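Local coordinates for extracellular solute-binding protein, family 1 (Bifidobacterium longum subsp. infantis, PDB 6FTH), which probably captures human milk oligosaccharides outside the cell and delivers them to an ABC transporter for import, at residues P28-L33 with A84-H89; L102-S107 with F341-H346. One frame throughout, in Å; residues are numbered along the deposited sequence.

Interaction 1: P28-L33 with A84-H89; sequences PIVSVL and ADVSLH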
ATOM      1  N   PRO A  28     -36.492   3.220   8.553  1.00 29.47           N
ATOM      2  CA  PRO A  28     -35.803   4.108   7.615  1.00 31.99           C
ATOM      3  C   PRO A  28     -34.991   3.307   6.619  1.00 28.83           C
ATOM      4  O   PRO A  28     -34.366   2.300   6.965  1.00 27.86           O
ATOM      5  CB  PRO A  28     -34.901   4.960   8.521  1.00 30.07           C
ATOM      6  CG  PRO A  28     -34.737   4.157   9.772  1.00 33.16           C
ATOM      7  CD  PRO A  28     -36.015   3.399   9.936  1.00 30.97           C
ATOM      8  N   ILE A  29     -35.001   3.772   5.369  1.00 27.28           N
ATOM      9  CA  ILE A  29     -34.244   3.140   4.297  1.00 28.43           C
ATOM     10  C   ILE A  29     -32.931   3.887   4.115  1.00 25.70           C
ATOM     11  O   ILE A  29     -32.882   5.121   4.152  1.00 26.88           O
ATOM     12  CB  ILE A  29     -35.044   3.085   2.981  1.00 30.73           C
ATOM     13  CG1 ILE A  29     -36.336   2.292   3.173  1.00 30.30           C
ATOM     14  CG2 ILE A  29     -34.210   2.415   1.894  1.00 33.31           C
ATOM     15  CD1 ILE A  29     -37.252   2.344   1.957  1.00 34.70           C
ATOM     16  N   VAL A  30     -31.857   3.124   3.961  1.00 25.45           N
ATOM     17  CA  VAL A  30     -30.517   3.652   3.734  1.00 21.15           C
ATOM     18  C   VAL A  30     -29.961   2.885   2.552  1.00 17.82           C
ATOM     19  O   VAL A  30     -29.827   1.665   2.619  1.00 20.29           O
ATOM     20  CB  VAL A  30     -29.609   3.455   4.963  1.00 22.68           C
ATOM     21  CG1 VAL A  30     -28.200   3.993   4.682  1.00 24.31           C
ATOM     22  CG2 VAL A  30     -30.206   4.118   6.199  1.00 25.87           C
ATOM     23  N   SER A  31     -29.653   3.590   1.468  1.00 18.09           N
ATOM     24  CA  SER A  31     -28.958   2.961   0.354  1.00 18.70           C
ATOM     25  C   SER A  31     -27.462   2.960   0.638  1.00 18.47           C
ATOM     26  O   SER A  31     -26.916   3.946   1.138  1.00 20.40           O
ATOM     27  CB  SER A  31     -29.236   3.689  -0.962  1.00 20.12           C
ATOM     28  OG  SER A  31     -28.984   5.084  -0.867  1.00 23.33           O
ATOM     29  N   VAL A  32     -26.818   1.832   0.364  1.00 19.03           N
ATOM     30  CA  VAL A  32     -25.403   1.640   0.676  1.00 16.91           C
ATOM     31  C   VAL A  32     -24.688   1.095  -0.555  1.00 16.50           C
ATOM     32  O   VAL A  32     -24.881  -0.066  -0.933  1.00 19.48           O
ATOM     33  CB  VAL A  32     -25.193   0.713   1.878  1.00 16.55           C
ATOM     34  CG1 VAL A  32     -23.710   0.643   2.211  1.00 18.07           C
ATOM     35  CG2 VAL A  32     -25.977   1.190   3.078  1.00 16.07           C
ATOM     36  N   LEU A  33     -23.848   1.924  -1.169  1.00 17.77           N
ATOM     37  CA  LEU A  33     -22.963   1.450  -2.221  1.00 18.93           C
ATOM     38  C   LEU A  33     -21.720   0.855  -1.576  1.00 16.91           C
ATOM     39  O   LEU A  33     -21.093   1.496  -0.718  1.00 16.24           O
ATOM     40  CB  LEU A  33     -22.560   2.604  -3.142  1.00 19.75           C
ATOM     41  CG  LEU A  33     -21.426   2.293  -4.127  1.00 18.85           C
ATOM     42  CD1 LEU A  33     -21.857   1.285  -5.165  1.00 24.98           C
ATOM     43  CD2 LEU A  33     -20.949   3.595  -4.800  1.00 22.80           C
ATOM     44  N   ALA A  84     -25.087   7.299  -3.421  1.00 20.78           N
ATOM     45  CA  ALA A  84     -25.881   6.585  -2.436  1.00 21.73           C
ATOM     46  C   ALA A  84     -25.822   7.311  -1.096  1.00 19.56           C
ATOM     47  O   ALA A  84     -24.936   8.138  -0.846  1.00 20.93           O
ATOM     48  CB  ALA A  84     -25.342   5.171  -2.260  1.00 19.65           C
ATOM     49  N   ASP A  85     -26.788   7.011  -0.226  1.00 19.23           N
ATOM     50  CA  ASP A  85     -26.779   7.610   1.104  1.00 19.22           C
ATOM     51  C   ASP A  85     -25.440   7.364   1.788  1.00 18.41           C
ATOM     52  O   ASP A  85     -24.837   8.279   2.368  1.00 20.78           O
ATOM     53  CB  ASP A  85     -27.900   7.022   1.961  1.00 21.02           C
ATOM     54  CG  ASP A  85     -29.285   7.318   1.412  1.00 26.15           C
ATOM     55  OD1 ASP A  85     -29.450   8.309   0.654  1.00 25.48           O
ATOM     56  OD2 ASP A  85     -30.209   6.550   1.760  1.00 24.43           O
ATOM     57  N   VAL A  86     -24.978   6.121   1.740  1.00 18.02           N
ATOM     58  CA  VAL A  86     -23.702   5.706   2.310  1.00 15.60           C
ATOM     59  C   VAL A  86     -22.914   4.997   1.222  1.00 17.70           C
ATOM     60  O   VAL A  86     -23.469   4.177   0.483  1.00 17.50           O
ATOM     61  CB  VAL A  86     -23.927   4.737   3.484  1.00 18.73           C
ATOM     62  CG1 VAL A  86     -22.611   4.126   3.929  1.00 17.86           C
ATOM     63  CG2 VAL A  86     -24.613   5.448   4.646  1.00 16.93           C
ATOM     64  N   SER A  87     -21.625   5.311   1.112  1.00 15.20           N
ATOM     65  CA  SER A  87     -20.748   4.614   0.192  1.00 15.54           C
ATOM     66  C   SER A  87     -19.510   4.126   0.935  1.00 13.90           C
ATOM     67  O   SER A  87     -18.888   4.888   1.690  1.00 14.73           O
ATOM     68  CB  SER A  87     -20.362   5.516  -0.976  1.00 16.33           C
ATOM     69  OG  SER A  87     -21.515   6.105  -1.560  1.00 18.82           O
ATOM     70  N   LEU A  88     -19.150   2.870   0.693  1.00 15.95           N
ATOM     71  CA  LEU A  88     -18.019   2.209   1.334  1.00 12.63           C
ATOM     72  C   LEU A  88     -16.953   1.874   0.291  1.00 14.29           C
ATOM     73  O   LEU A  88     -17.260   1.242  -0.734  1.00 14.00           O
ATOM     74  CB  LEU A  88     -18.467   0.916   2.013  1.00 14.57           C
ATOM     75  CG  LEU A  88     -19.664   0.989   2.973  1.00 14.61           C
ATOM     76  CD1 LEU A  88     -19.855  -0.389   3.617  1.00 15.22           C
ATOM     77  CD2 LEU A  88     -19.548   2.111   4.051  1.00 14.29           C
ATOM     78  N   HIS A  89     -15.695   2.261   0.554  1.00 14.68           N
ATOM     79  CA  HIS A  89     -14.572   1.938  -0.338  1.00 15.38           C
ATOM     80  C   HIS A  89     -14.739   2.640  -1.689  1.00 15.14           C
ATOM     81  O   HIS A  89     -14.317   2.133  -2.737  1.00 14.91           O
ATOM     82  CB  HIS A  89     -14.378   0.414  -0.477  1.00 14.02           C
ATOM     83  CG  HIS A  89     -13.193  -0.015  -1.313  1.00 12.29           C
ATOM     84  ND1 HIS A  89     -12.032   0.722  -1.422  1.00 15.01           N
ATOM     85  CD2 HIS A  89     -12.999  -1.123  -2.070  1.00 15.05           C
ATOM     86  CE1 HIS A  89     -11.180   0.095  -2.217  1.00 16.44           C
ATOM     87  NE2 HIS A  89     -11.743  -1.024  -2.626  1.00 14.31           N
TER
HETATM   88  O   HOH W   1     -31.302   7.509   4.100  1.00 31.66           O
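Ser-31 and Asp-85 grip each other through two bonds that each pair a backbone N-H with a side-chain oxygen. Asp-85 N gives its hydrogen to Ser-31 OG at 3.0 Å in an almost straight line, 176° at the hydrogen. Ser-31 N answers by donating to Asp-85 OD2, which it meets from above the carboxylate plane. In Asp-85, chi1 of -63° sets CG anti to the carbonyl carbon and next to Ser-31 OG; from there OD2 meets Ser-31 N. A water gives one hydrogen to OD2 and the other to Ile-29 O, 2.9 Å away, extending the link two residues back along the strand, to Ile-29; Asn-349 also donates to Ile-29 O. From Ser-31 onward the backbones pair as parallel strands. Ser-31 O accepts from Val-86 N, Val-86 O from Leu-33 N at 2.8 Å, and Leu-33 O from Leu-88 N. CA-H...O contacts, such as Val-32 CA to Val-86 O at 3.2 Å, fill in between them. The apolar side chains divide between the two faces of the sheet. On one, Val-32 and Val-86 lie side by side and point the same way, their CG1 atoms 4.0 Å apart, while Val-30 CG1 reaches Val-86 CG2 at 3.9 Å. Helix 350-360 covers this valine face, with Ala-352, Ala-353 and Leu-356 against it. On the other, Leu-33 CB rests on Ala-84 CB at 3.9 Å, with Ser-87 OG alongside. The short strand axes are 22° from parallel and 4.6 Å apart at closest. Strand 59-66 flanks strand 29-36 on its other edge, giving the order 59-66, 29-36, 86-88: the parallel core of an alpha/beta lobe, as in periplasmic-type substrate-binding proteins, with helix 67-80 on the route to strand 86-88.

Interaction 2: L102-S107 with F341-H346; sequences LFEDLS and FSLSSH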
ATOM      1  N   LEU A 102     -21.468  17.680  -1.814  1.00 26.22           N
ATOM      2  CA  LEU A 102     -22.083  16.376  -1.998  1.00 28.09           C
ATOM      3  C   LEU A 102     -22.081  15.540  -0.722  1.00 24.33           C
ATOM      4  O   LEU A 102     -22.892  14.612  -0.605  1.00 24.23           O
ATOM      5  CB  LEU A 102     -21.316  15.613  -3.082  1.00 26.66           C
ATOM      6  CG  LEU A 102     -22.033  15.046  -4.301  1.00 35.65           C
ATOM      7  CD1 LEU A 102     -23.057  16.040  -4.891  1.00 31.23           C
ATOM      8  CD2 LEU A 102     -20.986  14.667  -5.347  1.00 28.96           C
ATOM      9  N   PHE A 103     -21.196  15.837   0.229  1.00 22.53           N
ATOM     10  CA  PHE A 103     -20.926  14.930   1.340  1.00 22.41           C
ATOM     11  C   PHE A 103     -21.090  15.606   2.693  1.00 18.80           C
ATOM     12  O   PHE A 103     -20.718  16.764   2.880  1.00 21.14           O
ATOM     13  CB  PHE A 103     -19.500  14.346   1.229  1.00 18.41           C
ATOM     14  CG  PHE A 103     -19.309  13.484   0.013  1.00 20.25           C
ATOM     15  CD1 PHE A 103     -19.872  12.227  -0.046  1.00 20.43           C
ATOM     16  CD2 PHE A 103     -18.602  13.947  -1.078  1.00 20.71           C
ATOM     17  CE1 PHE A 103     -19.717  11.420  -1.169  1.00 20.42           C
ATOM     18  CE2 PHE A 103     -18.436  13.149  -2.196  1.00 20.95           C
ATOM     19  CZ  PHE A 103     -19.002  11.878  -2.237  1.00 20.83           C
ATOM     20  N   GLU A 104     -21.628  14.849   3.644  1.00 19.93           N
ATOM     21  CA  GLU A 104     -21.724  15.303   5.022  1.00 22.46           C
ATOM     22  C   GLU A 104     -20.333  15.430   5.631  1.00 20.88           C
ATOM     23  O   GLU A 104     -19.488  14.542   5.477  1.00 19.88           O
ATOM     24  CB  GLU A 104     -22.522  14.270   5.821  1.00 21.73           C
ATOM     25  CG  GLU A 104     -22.647  14.555   7.311  1.00 24.82           C
ATOM     26  CD  GLU A 104     -23.910  15.307   7.637  1.00 28.20           C
ATOM     27  OE1 GLU A 104     -24.559  15.820   6.698  1.00 25.96           O
ATOM     28  OE2 GLU A 104     -24.249  15.373   8.833  1.00 31.87           O
ATOM     29  N   ASP A 105     -20.111  16.521   6.356  1.00 21.61           N
ATOM     30  CA  ASP A 105     -18.888  16.695   7.145  1.00 20.60           C
ATOM     31  C   ASP A 105     -19.069  15.893   8.426  1.00 23.18           C
ATOM     32  O   ASP A 105     -19.720  16.342   9.373  1.00 22.03           O
ATOM     33  CB  ASP A 105     -18.654  18.172   7.440  1.00 24.19           C
ATOM     34  CG  ASP A 105     -17.427  18.426   8.319  1.00 23.71           C
ATOM     35  OD1 ASP A 105     -16.705  17.480   8.703  1.00 21.16           O
ATOM     36  OD2 ASP A 105     -17.201  19.603   8.658  1.00 24.77           O
ATOM     37  N   LEU A 106     -18.500  14.687   8.446  1.00 18.99           N
ATOM     38  CA  LEU A 106     -18.666  13.770   9.563  1.00 18.30           C
ATOM     39  C   LEU A 106     -17.957  14.231  10.827  1.00 19.21           C
ATOM     40  O   LEU A 106     -18.256  13.711  11.907  1.00 20.94           O
ATOM     41  CB  LEU A 106     -18.148  12.388   9.156  1.00 17.52           C
ATOM     42  CG  LEU A 106     -18.900  11.747   7.994  1.00 18.81           C
ATOM     43  CD1 LEU A 106     -18.103  10.593   7.385  1.00 19.91           C
ATOM     44  CD2 LEU A 106     -20.272  11.263   8.478  1.00 19.62           C
ATOM     45  N   SER A 107     -17.029  15.187  10.733  1.00 20.43           N
ATOM     46  CA  SER A 107     -16.406  15.703  11.946  1.00 20.74           C
ATOM     47  C   SER A 107     -17.426  16.339  12.884  1.00 24.34           C
ATOM     48  O   SER A 107     -17.169  16.408  14.091  1.00 25.77           O
ATOM     49  CB  SER A 107     -15.340  16.740  11.605  1.00 23.48           C
ATOM     50  OG  SER A 107     -15.934  17.955  11.175  1.00 24.89           O
ATOM     51  N   PHE A 341     -15.883   5.256   4.385  1.00 11.86           N
ATOM     52  CA  PHE A 341     -17.278   5.588   4.667  1.00 15.05           C
ATOM     53  C   PHE A 341     -17.542   7.042   4.337  1.00 13.91           C
ATOM     54  O   PHE A 341     -16.889   7.932   4.897  1.00 14.10           O
ATOM     55  CB  PHE A 341     -17.598   5.361   6.155  1.00 14.99           C
ATOM     56  CG  PHE A 341     -19.058   5.552   6.512  1.00 14.93           C
ATOM     57  CD1 PHE A 341     -19.597   6.824   6.677  1.00 15.60           C
ATOM     58  CD2 PHE A 341     -19.887   4.454   6.695  1.00 15.81           C
ATOM     59  CE1 PHE A 341     -20.939   6.998   7.006  1.00 19.43           C
ATOM     60  CE2 PHE A 341     -21.236   4.623   7.015  1.00 18.40           C
ATOM     61  CZ  PHE A 341     -21.758   5.899   7.152  1.00 17.58           C
ATOM     62  N   SER A 342     -18.502   7.313   3.456  1.00 15.84           N
ATOM     63  CA  SER A 342     -18.932   8.681   3.212  1.00 16.05           C
ATOM     64  C   SER A 342     -20.452   8.719   3.152  1.00 16.04           C
ATOM     65  O   SER A 342     -21.077   7.774   2.667  1.00 16.08           O
ATOM     66  CB  SER A 342     -18.354   9.248   1.904  1.00 16.24           C
ATOM     67  OG  SER A 342     -16.941   9.431   1.966  1.00 15.18           O
ATOM     68  N   LEU A 343     -21.024   9.793   3.683  1.00 16.38           N
ATOM     69  CA  LEU A 343     -22.467   9.980   3.810  1.00 18.00           C
ATOM     70  C   LEU A 343     -22.892  11.111   2.886  1.00 16.72           C
ATOM     71  O   LEU A 343     -22.308  12.194   2.925  1.00 18.48           O
ATOM     72  CB  LEU A 343     -22.815  10.367   5.250  1.00 16.15           C
ATOM     73  CG  LEU A 343     -24.264  10.689   5.631  1.00 19.28           C
ATOM     74  CD1 LEU A 343     -25.205   9.541   5.308  1.00 20.42           C
ATOM     75  CD2 LEU A 343     -24.346  11.039   7.110  1.00 20.08           C
ATOM     76  N   SER A 344     -23.914  10.870   2.076  1.00 16.84           N
ATOM     77  CA  SER A 344     -24.435  11.922   1.216  1.00 18.22           C
ATOM     78  C   SER A 344     -25.016  13.046   2.062  1.00 20.82           C
ATOM     79  O   SER A 344     -25.744  12.807   3.029  1.00 19.74           O
ATOM     80  CB  SER A 344     -25.545  11.369   0.322  1.00 20.58           C
ATOM     81  OG  SER A 344     -26.234  12.435  -0.309  1.00 28.15           O
ATOM     82  N   SER A 345     -24.706  14.286   1.676  1.00 22.48           N
ATOM     83  CA  SER A 345     -25.278  15.434   2.363  1.00 25.43           C
ATOM     84  C   SER A 345     -26.785  15.495   2.189  1.00 25.31           C
ATOM     85  O   SER A 345     -27.456  16.210   2.940  1.00 27.39           O
ATOM     86  CB  SER A 345     -24.664  16.716   1.818  1.00 27.13           C
ATOM     87  OG  SER A 345     -24.947  16.820   0.441  1.00 28.06           O
ATOM     88  N   HIS A 346     -27.334  14.756   1.226  1.00 23.03           N
ATOM     89  CA  HIS A 346     -28.767  14.759   0.987  1.00 27.62           C
ATOM     90  C   HIS A 346     -29.416  13.426   1.342  1.00 28.04           C
ATOM     91  O   HIS A 346     -30.563  13.176   0.966  1.00 28.97           O
ATOM     92  CB  HIS A 346     -29.031  15.189  -0.455  1.00 31.43           C
ATOM     93  CG  HIS A 346     -28.339  16.474  -0.802  1.00 35.56           C
ATOM     94  ND1 HIS A 346     -27.430  16.586  -1.833  1.00 39.46           N
ATOM     95  CD2 HIS A 346     -28.371  17.686  -0.198  1.00 36.46           C
ATOM     96  CE1 HIS A 346     -26.965  17.825  -1.874  1.00 38.44           C
ATOM     97  NE2 HIS A 346     -27.518  18.511  -0.890  1.00 39.23           N
TER
HETATM   98  O   HOH W   2     -19.266  12.011   4.346  1.00 17.63           O
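Glu-104 and Leu-343 both hold CG anti to the backbone N (chi1 177° in each), and their side chains run side by side, pointing the same way, with Glu-104 CG 3.9 Å from Leu-343 CD2. Glu-104 then bends at chi2, and its OE1 forms a salt bridge with Lys-350. Leu-106 crosses Phe-341 at about a right angle, its CD1 reaching the ring edge at CD1, 4.1 Å away. Glu-104 N donates to Leu-343 O at 2.8 Å, and Ser-345 N to Leu-102 O at 2.9 Å, the latter donor standing above the carbonyl plane. These two bonds make a single bridge between Phe-103 and Ser-344, where the loop after helix 93-98 meets strand 339-343 at Leu-343 and the residues after it; this is the antiparallel edge strand of the lobe's sheet. Beside it, a water accepts from Leu-343 N and lies within bonding distance of Glu-104 O. Ser-344 OG accepts from His-346 N at 3.0 Å, an ST turn just after the bridge. An alanine at Ser-344 would probably leave His-346 N without this partner and the turn less firmly held. Phe-103 CD1 touches Ser-342 CB at 3.9 Å, while Ser-342 OG bonds to Tyr-138 O.

In the fold
Both contacts are largely buried and reach the same four-stranded sheet, their centres 11 Å apart. Interaction 1 joins two neighbouring strands inside that sheet; interaction 2 lies one strand further out, where 339-343 forms the edge and a loop packs on it. Strand pairing stitches the two together: Ser-87 N probably bonds to Ser-342 O, Ser-344 N probably to Asp-85 O, and Val-86 CG1 packs on Phe-341 CE2. Helix 350-360 covers side chains from both. Their chemistry follows their place: a regular parallel ladder with valines on one face in 28-33/84-89, against one isolated bridge, a water and turn-forming serine in 102-107/341-346.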